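Local coordinates for protein yersinopine synthase (Yersinia pestis, PDB 6C4M) that catalyses the NADPH-dependent reductive condensation of pyruvate with an amino-acid-derived intermediate, the last step in making the metallophore yersinopine, at residues A[30-40]-A[166-174]. Sequence-based numbering, arbitrary orientation.
With NAP (NADP nicotinamide-adenine-dinucleotide phosphate), chain B.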
ATOM      1  N   ALA A  30      13.360 -34.760   5.929  1.00 33.79           N
ATOM      2  CA  ALA A  30      14.365 -34.117   6.757  1.00 33.97           C
ATOM      3  C   ALA A  30      14.665 -32.707   6.262  1.00 35.85           C
ATOM      4  O   ALA A  30      15.832 -32.338   6.087  1.00 36.28           O
ATOM      5  CB  ALA A  30      15.641 -34.958   6.772  1.00 36.58           C
ATOM      6  N   GLY A  31      13.618 -31.923   6.014  1.00 33.90           N
ATOM      7  CA  GLY A  31      13.759 -30.490   5.883  1.00 36.11           C
ATOM      8  C   GLY A  31      14.065 -29.847   7.230  1.00 36.53           C
ATOM      9  O   GLY A  31      14.097 -30.511   8.277  1.00 34.62           O
ATOM     10  N   PRO A  32      14.304 -28.535   7.230  1.00 35.14           N
ATOM     11  CA  PRO A  32      14.701 -27.875   8.487  1.00 35.13           C
ATOM     12  C   PRO A  32      13.676 -28.019   9.593  1.00 35.04           C
ATOM     13  O   PRO A  32      14.055 -28.129  10.768  1.00 33.35           O
ATOM     14  CB  PRO A  32      14.909 -26.402   8.069  1.00 38.66           C
ATOM     15  CG  PRO A  32      14.309 -26.264   6.683  1.00 37.56           C
ATOM     16  CD  PRO A  32      14.308 -27.607   6.071  1.00 40.11           C
ATOM     17  N   ALA A  33      12.385 -28.059   9.257  1.00 31.91           N
ATOM     18  CA  ALA A  33      11.371 -28.280  10.282  1.00 35.51           C
ATOM     19  C   ALA A  33      11.602 -29.588  11.039  1.00 35.51           C
ATOM     20  O   ALA A  33      11.330 -29.669  12.244  1.00 36.92           O
ATOM     21  CB  ALA A  33       9.985 -28.278   9.638  1.00 34.43           C
ATOM     22  N   ALA A  34      12.109 -30.619  10.364  1.00 30.57           N
ATOM     23  CA  ALA A  34      12.306 -31.894  11.046  1.00 32.30           C
ATOM     24  C   ALA A  34      13.354 -31.774  12.132  1.00 34.48           C
ATOM     25  O   ALA A  34      13.286 -32.485  13.141  1.00 31.02           O
ATOM     26  CB  ALA A  34      12.700 -32.985  10.046  1.00 29.25           C
ATOM     27  N   ILE A  35      14.321 -30.878  11.963  1.00 34.48           N
ATOM     28  CA  ILE A  35      15.298 -30.675  13.024  1.00 36.34           C
ATOM     29  C   ILE A  35      14.622 -30.048  14.239  1.00 38.85           C
ATOM     30  O   ILE A  35      14.801 -30.507  15.374  1.00 36.92           O
ATOM     31  CB  ILE A  35      16.476 -29.828  12.513  1.00 43.86           C
ATOM     32  CG1 ILE A  35      17.210 -30.585  11.398  1.00 40.29           C
ATOM     33  CG2 ILE A  35      17.438 -29.500  13.628  1.00 42.18           C
ATOM     34  CD1 ILE A  35      18.174 -29.711  10.607  1.00 43.38           C
ATOM     35  N   GLN A  36      13.817 -29.002  14.027  1.00 37.08           N
ATOM     36  CA  GLN A  36      13.085 -28.420  15.152  1.00 37.86           C
ATOM     37  C   GLN A  36      12.203 -29.467  15.819  1.00 40.49           C
ATOM     38  O   GLN A  36      12.130 -29.548  17.053  1.00 34.30           O
ATOM     39  CB  GLN A  36      12.211 -27.267  14.696  1.00 36.51           C
ATOM     40  CG  GLN A  36      11.343 -26.644  15.835  1.00 37.25           C
ATOM     41  CD  GLN A  36      12.163 -25.880  16.866  1.00 42.61           C
ATOM     42  OE1 GLN A  36      12.937 -24.970  16.525  1.00 42.18           O
ATOM     43  NE2 GLN A  36      12.001 -26.247  18.132  1.00 41.12           N
ATOM     44  N   LEU A  37      11.451 -30.206  15.000  1.00 35.07           N
ATOM     45  CA  LEU A  37      10.568 -31.247  15.503  1.00 38.20           C
ATOM     46  C   LEU A  37      11.343 -32.273  16.309  1.00 40.68           C
ATOM     47  O   LEU A  37      10.925 -32.656  17.404  1.00 37.85           O
ATOM     48  CB  LEU A  37       9.856 -31.924  14.335  1.00 36.61           C
ATOM     49  CG  LEU A  37       8.947 -33.117  14.615  1.00 30.87           C
ATOM     50  CD1 LEU A  37       7.766 -32.724  15.479  1.00 31.59           C
ATOM     51  CD2 LEU A  37       8.489 -33.681  13.272  1.00 36.95           C
ATOM     52  N   ALA A  38      12.470 -32.747  15.771  1.00 38.08           N
ATOM     53  CA  ALA A  38      13.229 -33.778  16.476  1.00 36.64           C
ATOM     54  C   ALA A  38      13.687 -33.295  17.841  1.00 40.45           C
ATOM     55  O   ALA A  38      13.652 -34.053  18.819  1.00 38.71           O
ATOM     56  CB  ALA A  38      14.430 -34.213  15.645  1.00 34.39           C
ATOM     57  N   VAL A  39      14.136 -32.037  17.926  1.00 34.64           N
ATOM     58  CA  VAL A  39      14.537 -31.483  19.218  1.00 38.34           C
ATOM     59  C   VAL A  39      13.346 -31.434  20.158  1.00 36.10           C
ATOM     60  O   VAL A  39      13.446 -31.809  21.333  1.00 38.73           O
ATOM     61  CB  VAL A  39      15.163 -30.090  19.014  1.00 39.22           C
ATOM     62  CG1 VAL A  39      15.257 -29.325  20.334  1.00 38.77           C
ATOM     63  CG2 VAL A  39      16.530 -30.231  18.382  1.00 39.00           C
ATOM     64  N   ASP A  40      12.191 -30.996  19.644  1.00 36.30           N
ATOM     65  CA  ASP A  40      10.992 -30.889  20.467  1.00 37.87           C
ATOM     66  C   ASP A  40      10.551 -32.248  21.012  1.00 45.21           C
ATOM     67  O   ASP A  40      10.103 -32.347  22.163  1.00 37.79           O
ATOM     68  CB  ASP A  40       9.880 -30.231  19.654  1.00 37.39           C
ATOM     69  CG  ASP A  40      10.065 -28.710  19.537  1.00 39.75           C
ATOM     70  OD1 ASP A  40      10.887 -28.162  20.300  1.00 39.15           O
ATOM     71  OD2 ASP A  40       9.404 -28.077  18.691  1.00 35.02           O
ATOM     72  N   SER A 166      -2.815 -28.009  11.183  1.00 30.63           N
ATOM     73  CA  SER A 166      -3.175 -26.997  10.193  1.00 33.15           C
ATOM     74  C   SER A 166      -1.955 -26.444   9.475  1.00 33.05           C
ATOM     75  O   SER A 166      -2.037 -26.106   8.291  1.00 30.73           O
ATOM     76  CB  SER A 166      -3.952 -25.864  10.859  1.00 32.38           C
ATOM     77  OG  SER A 166      -3.276 -25.342  12.000  1.00 28.31           O
ATOM     78  N   SER A 167      -0.820 -26.354  10.157  1.00 27.52           N
ATOM     79  CA  SER A 167       0.404 -25.921   9.511  1.00 28.55           C
ATOM     80  C   SER A 167       1.574 -26.318  10.387  1.00 28.61           C
ATOM     81  O   SER A 167       1.405 -26.673  11.555  1.00 28.71           O
ATOM     82  CB  SER A 167       0.414 -24.413   9.262  1.00 36.71           C
ATOM     83  OG  SER A 167       0.583 -23.682  10.465  1.00 36.30           O
ATOM     84  N   TYR A 168       2.773 -26.250   9.811  1.00 29.00           N
ATOM     85  CA  TYR A 168       3.964 -26.375  10.631  1.00 29.40           C
ATOM     86  C   TYR A 168       3.958 -25.240  11.649  1.00 33.92           C
ATOM     87  O   TYR A 168       3.440 -24.143  11.380  1.00 31.10           O
ATOM     88  CB  TYR A 168       5.228 -26.351   9.770  1.00 35.87           C
ATOM     89  CG  TYR A 168       6.494 -26.334  10.584  1.00 36.44           C
ATOM     90  CD1 TYR A 168       6.762 -27.342  11.509  1.00 33.80           C
ATOM     91  CD2 TYR A 168       7.428 -25.305  10.429  1.00 40.19           C
ATOM     92  CE1 TYR A 168       7.911 -27.311  12.274  1.00 36.36           C
ATOM     93  CE2 TYR A 168       8.588 -25.269  11.189  1.00 36.51           C
ATOM     94  CZ  TYR A 168       8.829 -26.271  12.100  1.00 36.18           C
ATOM     95  OH  TYR A 168       9.989 -26.235  12.853  1.00 37.32           O
ATOM     96  N   TYR A 169       4.478 -25.522  12.846  1.00 31.34           N
ATOM     97  CA  TYR A 169       4.248 -24.649  13.996  1.00 30.94           C
ATOM     98  C   TYR A 169       5.337 -23.597  14.197  1.00 36.11           C
ATOM     99  O   TYR A 169       5.341 -22.904  15.230  1.00 35.62           O
ATOM    100  CB  TYR A 169       4.086 -25.497  15.266  1.00 32.48           C
ATOM    101  CG  TYR A 169       5.242 -26.399  15.618  1.00 35.66           C
ATOM    102  CD1 TYR A 169       6.310 -25.939  16.384  1.00 32.70           C
ATOM    103  CD2 TYR A 169       5.241 -27.748  15.233  1.00 29.42           C
ATOM    104  CE1 TYR A 169       7.375 -26.802  16.732  1.00 37.05           C
ATOM    105  CE2 TYR A 169       6.274 -28.597  15.566  1.00 31.12           C
ATOM    106  CZ  TYR A 169       7.341 -28.141  16.306  1.00 36.31           C
ATOM    107  OH  TYR A 169       8.345 -29.048  16.644  1.00 34.90           O
ATOM    108  N   ALA A 170       6.225 -23.415  13.225  1.00 37.86           N
ATOM    109  CA  ALA A 170       7.326 -22.486  13.381  1.00 36.66           C
ATOM    110  C   ALA A 170       7.797 -21.980  12.024  1.00 40.21           C
ATOM    111  O   ALA A 170       7.245 -22.316  10.969  1.00 38.98           O
ATOM    112  CB  ALA A 170       8.485 -23.149  14.107  1.00 38.18           C
ATOM    113  N   ASP A 171       8.881 -21.213  12.083  1.00 42.69           N
ATOM    114  CA  ASP A 171       9.634 -20.712  10.938  1.00 42.04           C
ATOM    115  C   ASP A 171      11.076 -21.171  11.127  1.00 44.36           C
ATOM    116  O   ASP A 171      11.791 -20.646  11.990  1.00 45.16           O
ATOM    117  CB  ASP A 171       9.538 -19.190  10.883  1.00 44.15           C
ATOM    118  CG  ASP A 171      10.198 -18.597   9.646  1.00 49.54           C
ATOM    119  OD1 ASP A 171      11.127 -19.218   9.079  1.00 53.66           O
ATOM    120  OD2 ASP A 171       9.772 -17.504   9.242  1.00 56.77           O
ATOM    121  N   THR A 172      11.505 -22.144  10.335  1.00 36.03           N
ATOM    122  CA  THR A 172      12.780 -22.818  10.551  1.00 40.19           C
ATOM    123  C   THR A 172      13.510 -22.976   9.227  1.00 42.19           C
ATOM    124  O   THR A 172      12.904 -23.363   8.226  1.00 40.19           O
ATOM    125  CB  THR A 172      12.588 -24.219  11.185  1.00 37.12           C
ATOM    126  OG1 THR A 172      11.773 -24.104  12.360  1.00 42.09           O
ATOM    127  CG2 THR A 172      13.950 -24.832  11.556  1.00 36.79           C
ATOM    128  N   LYS A 173      14.820 -22.718   9.245  1.00 42.43           N
ATOM    129  CA  LYS A 173      15.623 -22.648   8.035  1.00 43.68           C
ATOM    130  C   LYS A 173      17.022 -23.196   8.290  1.00 44.15           C
ATOM    131  O   LYS A 173      17.502 -23.268   9.428  1.00 40.17           O
ATOM    132  CB  LYS A 173      15.697 -21.200   7.513  1.00 45.97           C
ATOM    133  CG  LYS A 173      14.462 -20.819   6.749  1.00 48.05           C
ATOM    134  CD  LYS A 173      13.849 -19.505   7.229  1.00 61.93           C
ATOM    135  CE  LYS A 173      12.557 -19.204   6.454  1.00 68.13           C
ATOM    136  NZ  LYS A 173      11.601 -20.386   6.457  1.00 59.45           N
ATOM    137  N   TYR A 174      17.676 -23.585   7.202  1.00 43.72           N
ATOM    138  CA  TYR A 174      19.031 -24.112   7.275  1.00 46.18           C
ATOM    139  C   TYR A 174      20.055 -23.054   7.672  1.00 53.33           C
ATOM    140  O   TYR A 174      19.961 -21.924   7.209  1.00 46.90           O
ATOM    141  CB  TYR A 174      19.395 -24.716   5.933  1.00 52.95           C
ATOM    142  CG  TYR A 174      18.751 -26.056   5.680  1.00 47.28           C
ATOM    143  CD1 TYR A 174      18.787 -27.051   6.644  1.00 46.04           C
ATOM    144  CD2 TYR A 174      18.098 -26.323   4.479  1.00 52.68           C
ATOM    145  CE1 TYR A 174      18.209 -28.276   6.416  1.00 47.43           C
ATOM    146  CE2 TYR A 174      17.512 -27.555   4.243  1.00 47.01           C
ATOM    147  CZ  TYR A 174      17.573 -28.524   5.222  1.00 45.08           C
ATOM    148  OH  TYR A 174      16.997 -29.750   5.023  1.00 47.38           O
TER
HETATM  149  PA  NAP B 501      10.768 -28.969   2.786  1.00 40.99           P
HETATM  150  O1A NAP B 501       9.300 -28.793   2.786  1.00 47.08           O
HETATM  151  O2A NAP B 501      11.471 -28.009   1.790  1.00 49.63           O
HETATM  152  O5B NAP B 501      11.079 -30.536   2.401  1.00 36.38           O
HETATM  153  C5B NAP B 501      10.822 -31.478   3.466  1.00 36.76           C
HETATM  154  C4B NAP B 501      11.219 -32.876   2.954  1.00 39.24           C
HETATM  155  O4B NAP B 501      10.349 -33.148   1.692  1.00 37.63           O
HETATM  156  C3B NAP B 501      12.447 -32.922   2.581  1.00 37.80           C
HETATM  157  O3B NAP B 501      13.034 -34.227   2.883  1.00 34.87           O
HETATM  158  C2B NAP B 501      12.417 -32.747   0.946  1.00 35.36           C
HETATM  159  O2B NAP B 501      13.595 -33.390   0.348  1.00 38.28           O
HETATM  160  C1B NAP B 501      11.352 -33.346   0.550  1.00 37.53           C
HETATM  161  N9A NAP B 501      10.802 -32.556  -0.552  1.00 36.71           N
HETATM  162  C8A NAP B 501      10.558 -31.252  -0.764  1.00 35.35           C
HETATM  163  N7A NAP B 501      10.066 -31.183  -2.009  1.00 35.54           N
HETATM  164  C5A NAP B 501      10.021 -32.449  -2.532  1.00 37.87           C
HETATM  165  C6A NAP B 501       9.578 -32.844  -3.769  1.00 39.24           C
HETATM  166  N6A NAP B 501       9.041 -32.162  -4.947  1.00 39.44           N
HETATM  167  N1A NAP B 501       9.613 -34.149  -4.094  1.00 40.16           N
HETATM  168  C2A NAP B 501      10.076 -35.077  -3.190  1.00 39.74           C
HETATM  169  N3A NAP B 501      10.515 -34.677  -1.962  1.00 39.37           N
HETATM  170  C4A NAP B 501      10.478 -33.336  -1.635  1.00 37.37           C
HETATM  171  O3  NAP B 501      11.313 -28.644   4.317  1.00 47.03           O
HETATM  172  PN  NAP B 501      10.542 -28.040   5.604  1.00 41.30           P
HETATM  173  O1N NAP B 501      11.154 -28.722   6.747  1.00 42.54           O
HETATM  174  O2N NAP B 501      10.828 -26.518   5.575  1.00 39.81           O
HETATM  175  O5D NAP B 501       8.882 -28.212   5.598  1.00 43.31           O
HETATM  176  C5D NAP B 501       8.242 -29.311   6.299  1.00 43.10           C
HETATM  177  C4D NAP B 501       6.724 -29.132   6.098  1.00 41.94           C
HETATM  178  O4D NAP B 501       6.252 -27.760   6.766  1.00 37.80           O
HETATM  179  C3D NAP B 501       6.350 -29.043   4.838  1.00 44.95           C
HETATM  180  O3D NAP B 501       4.928 -29.549   4.796  1.00 47.24           O
HETATM  181  C2D NAP B 501       6.282 -27.551   4.494  1.00 47.80           C
HETATM  182  O2D NAP B 501       5.302 -27.363   3.585  1.00 45.56           O
HETATM  183  C1D NAP B 501       5.820 -26.952   5.836  1.00 44.57           C
HETATM  184  N1N NAP B 501       6.332 -25.590   6.125  1.00 44.62           N
HETATM  185  C2N NAP B 501       7.519 -25.383   6.735  1.00 41.43           C
HETATM  186  C3N NAP B 501       7.929 -24.058   7.009  1.00 45.94           C
HETATM  187  C7N NAP B 501       9.280 -23.775   7.699  1.00 43.32           C
HETATM  188  O7N NAP B 501       9.448 -22.815   8.340  1.00 49.85           O
HETATM  189  N7N NAP B 501      10.328 -24.744   7.519  1.00 38.15           N
HETATM  190  C4N NAP B 501       7.142 -22.998   6.653  1.00 48.05           C
HETATM  191  C5N NAP B 501       5.967 -23.213   6.042  1.00 50.45           C
HETATM  192  C6N NAP B 501       5.546 -24.521   5.779  1.00 48.80           C
HETATM  193  P2B NAP B 501      15.057 -32.533   0.230  1.00 42.89           P
HETATM  194  O1X NAP B 501      14.954 -31.649  -0.994  1.00 43.55           O
HETATM  195  O2X NAP B 501      15.259 -31.689   1.443  1.00 37.57           O
HETATM  196  O3X NAP B 501      16.180 -33.523   0.022  1.00 40.43           O
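Ala33 puts its methyl over one face of the Tyr168 ring, CB 3.5 Å from the ring centroid, and with this CH-pi contact the first turn of the Rossmann dinucleotide-binding helix meets the segment 166-174 that cradles the nicotinamide. The glycine-rich turn and helix start bind NADP+ through backbone amides: Ala33 N donates to the nicotinamide-side phosphate at O1N (2.9 Å), and Ala30 N to the ribose O3B. Gly31, which has no side chain, brings its backbone close to the same phosphate, its C 3.2 Å from NADP+ O1N. From strand 170-173, Thr172 grips the carboxamide with its backbone, N giving to O7N and O receiving from N7N, while its CG2 packs on the carbonyl oxygen of Pro32.

The packing is tightest on the buried side. The Tyr168 ring lies between Ala33 CB on one face and Ala170 N on the other, brought there by a chi1 of 174° that places CG beside the carbonyl carbon; its OH shares a 2.8 Å hydrogen bond with Thr172 OG1, in the ring plane, and abuts Gln36 CB. Thr206 of strand 203-217 bonds to both Thr172 OG1 and Gln36 OE1, tying strand to helix.

The solvent side is the Tyr174 end, where the tyrosine is partly exposed although buried Pro32 lies over one face of its ring, CD 3.9 Å from the centroid. The phenol oxygen hydrogen-bonds to Lys58, which also binds NADP+.

About two turns along the helix from Ala33, Asp40 meets Tyr169, whose CG sits between backbone N and carbonyl carbon (chi1 58°), sending the hydroxyl past Leu37. The other carboxylate oxygen, Asp40 OD1, is held by Arg236 and His237. Tyr169 OH donates to Asp40 OD2 at 2.5 Å, arriving on the anti side, 18° out of the carboxylate plane.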